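Local coordinates for AF1502 (Archaeoglobus fulgidus, PDB 5A1Q), which is of unknown function but is a small helical STAC-domain protein, the domain being associated with transmembrane solute transport and two-component signal transduction systems, at residues A[12-15]-A[16-20]. Residues are numbered along the deposited sequence; the frame is centred on the assembly and turned at random.
Sequences DELK and KEIGP
The carbonyl oxygen L14 O takes two backbone donors from the last turn of helix 7-18. I18 N makes the regular i-to-i+4 bond, 2.9 Å to L14 O, and lies almost in line with the carbonyl at a C=O...N angle of 167°. E17 N, three residues on from L14, adds a weak and strongly bent bond of 3.1 Å to the same L14 O. The ladder goes on beyond it: G19 N donates to K15 O at 2.9 Å. One turn earlier K16 N bonds to D12 O.

The side chains of L14 and I18, one turn apart, extend together from the inner side of the helix. The end branch CD2 of L14 lies beside I18 CD1 at 4.1 Å, while I18 CB sits 3.4 Å from L14 O and flanks that oxygen with apolar carbon. L14 also packs on A22 of helix 22-33, and I18 on Y59 of helix 57-70. K15 lays its CG 3.7 Å from G19 O, with CG anti to the carbonyl carbon (chi1 -74°); beyond CG the extended chain turns back along the helix toward its N-terminal end, and K15 CE passes 4.2 Å from P20 O. K16 CB rests 3.4 Å from E13 O. The carboxylates of E13 and E17 are engaged beyond this turn, in salt bridges with K9 and R66 respectively.

At G19 the chain leaves helical geometry with a positive phi of 87°, a backbone conformation open mainly to glycine. P20 follows directly, on the short link into helix 22-33. The arrangement is a glycine-terminated helix C-terminus, here ending the first helix of a compact four-helix domain and leading within a few residues into the second.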
ATOM      1  N   ASP A  12       1.368  -1.900  17.869  1.00 22.48           N
ATOM      2  CA  ASP A  12       1.710  -2.907  18.887  1.00 27.55           C
ATOM      3  C   ASP A  12       1.327  -4.343  18.440  1.00 30.19           C
ATOM      4  O   ASP A  12       2.161  -5.262  18.544  1.00 27.81           O
ATOM      5  CB  ASP A  12       1.102  -2.559  20.227  1.00 29.69           C
ATOM      6  CG  ASP A  12       1.818  -1.377  20.916  1.00 36.70           C
ATOM      7  OD1 ASP A  12       2.915  -0.973  20.432  1.00 41.06           O
ATOM      8  OD2 ASP A  12       1.246  -0.831  21.870  1.00 45.91           O
ATOM      9  N   GLU A  13       0.153  -4.519  17.847  1.00 27.26           N
ATOM     10  CA  GLU A  13      -0.226  -5.850  17.345  1.00 27.56           C
ATOM     11  C   GLU A  13       0.717  -6.312  16.209  1.00 25.98           C
ATOM     12  O   GLU A  13       1.090  -7.484  16.174  1.00 24.52           O
ATOM     13  CB  GLU A  13      -1.695  -5.901  16.865  1.00 28.83           C
ATOM     14  CG  GLU A  13      -2.719  -5.730  17.969  1.00 33.35           C
ATOM     15  CD  GLU A  13      -3.007  -7.002  18.751  1.00 51.57           C
ATOM     16  OE1 GLU A  13      -2.434  -8.066  18.444  1.00 45.31           O
ATOM     17  OE2 GLU A  13      -3.834  -6.927  19.681  1.00 56.75           O
ATOM     18  N   LEU A  14       1.103  -5.411  15.304  1.00 22.62           N
ATOM     19  CA  LEU A  14       1.937  -5.798  14.199  1.00 20.82           C
ATOM     20  C   LEU A  14       3.341  -6.122  14.650  1.00 22.96           C
ATOM     21  O   LEU A  14       3.958  -7.093  14.182  1.00 23.22           O
ATOM     22  CB  LEU A  14       1.935  -4.698  13.128  1.00 21.38           C
ATOM     23  CG  LEU A  14       0.661  -4.454  12.319  1.00 21.42           C
ATOM     24  CD1 LEU A  14       0.688  -3.099  11.617  1.00 22.77           C
ATOM     25  CD2 LEU A  14       0.491  -5.528  11.267  1.00 24.90           C
ATOM     26  N   LYS A  15       3.865  -5.355  15.611  1.00 21.43           N
ATOM     27  CA  LYS A  15       5.205  -5.604  16.104  1.00 26.81           C
ATOM     28  C   LYS A  15       5.281  -6.938  16.813  1.00 25.36           C
ATOM     29  O   LYS A  15       6.326  -7.592  16.717  1.00 24.79           O
ATOM     30  CB  LYS A  15       5.652  -4.542  17.066  1.00 24.82           C
ATOM     31  CG  LYS A  15       6.012  -3.243  16.431  1.00 25.85           C
ATOM     32  CD  LYS A  15       6.372  -2.270  17.546  1.00 37.63           C
ATOM     33  CE  LYS A  15       7.327  -1.238  17.049  1.00 42.18           C
ATOM     34  NZ  LYS A  15       7.514  -0.242  18.145  1.00 68.19           N
ATOM     35  N   LYS A  16       4.185  -7.346  17.484  1.00 25.41           N
ATOM     36  CA  LYS A  16       4.144  -8.670  18.111  1.00 32.46           C
ATOM     37  C   LYS A  16       4.452  -9.776  17.089  1.00 26.46           C
ATOM     38  O   LYS A  16       5.098 -10.783  17.438  1.00 30.48           O
ATOM     39  CB  LYS A  16       2.777  -8.896  18.773  1.00 30.86           C
ATOM     40  CG  LYS A  16       2.730  -9.915  19.893  1.00 56.68           C
ATOM     41  CD  LYS A  16       1.853  -9.416  21.029  1.00 69.20           C
ATOM     42  CE  LYS A  16       2.576  -8.363  21.866  1.00 80.07           C
ATOM     43  NZ  LYS A  16       1.651  -7.565  22.716  1.00 67.36           N
ATOM     44  N   GLU A  17       3.939  -9.645  15.869  1.00 25.09           N
ATOM     45  CA  GLU A  17       4.129 -10.656  14.814  1.00 26.15           C
ATOM     46  C   GLU A  17       5.418 -10.481  13.957  1.00 27.33           C
ATOM     47  O   GLU A  17       6.121 -11.463  13.662  1.00 29.07           O
ATOM     48  CB  GLU A  17       2.888 -10.672  13.903  1.00 28.26           C
ATOM     49  CG  GLU A  17       1.623 -11.169  14.577  1.00 33.93           C
ATOM     50  CD  GLU A  17       1.787 -12.587  15.062  1.00 46.57           C
ATOM     51  OE1 GLU A  17       2.295 -13.416  14.287  1.00 38.15           O
ATOM     52  OE2 GLU A  17       1.472 -12.845  16.230  1.00 54.30           O
ATOM     53  N   ILE A  18       5.754  -9.237  13.630  1.00 22.90           N
ATOM     54  CA  ILE A  18       6.683  -8.847  12.551  1.00 22.44           C
ATOM     55  C   ILE A  18       8.006  -8.225  13.105  1.00 25.06           C
ATOM     56  O   ILE A  18       9.024  -8.110  12.385  1.00 27.01           O
ATOM     57  CB  ILE A  18       5.960  -7.875  11.569  1.00 27.90           C
ATOM     58  CG1 ILE A  18       4.895  -8.653  10.700  1.00 26.85           C
ATOM     59  CG2 ILE A  18       6.888  -7.118  10.667  1.00 45.09           C
ATOM     60  CD1 ILE A  18       3.783  -7.728  10.176  1.00 28.01           C
ATOM     61  N   GLY A  19       8.014  -7.775  14.347  1.00 21.89           N
ATOM     62  CA  GLY A  19       9.170  -7.095  14.937  1.00 22.12           C
ATOM     63  C   GLY A  19       9.182  -5.620  14.676  1.00 20.67           C
ATOM     64  O   GLY A  19       8.248  -5.045  14.063  1.00 21.31           O
ATOM     65  N   PRO A  20      10.280  -4.956  15.089  1.00 21.86           N
ATOM     66  CA  PRO A  20      10.364  -3.493  15.003  1.00 20.94           C
ATOM     67  C   PRO A  20      10.084  -2.863  13.620  1.00 22.79           C
ATOM     68  O   PRO A  20       9.580  -1.736  13.510  1.00 23.11           O
ATOM     69  CB  PRO A  20      11.802  -3.223  15.511  1.00 24.53           C
ATOM     70  CG  PRO A  20      12.136  -4.339  16.360  1.00 27.57           C
ATOM     71  CD  PRO A  20      11.392  -5.531  15.853  1.00 22.80           C
TER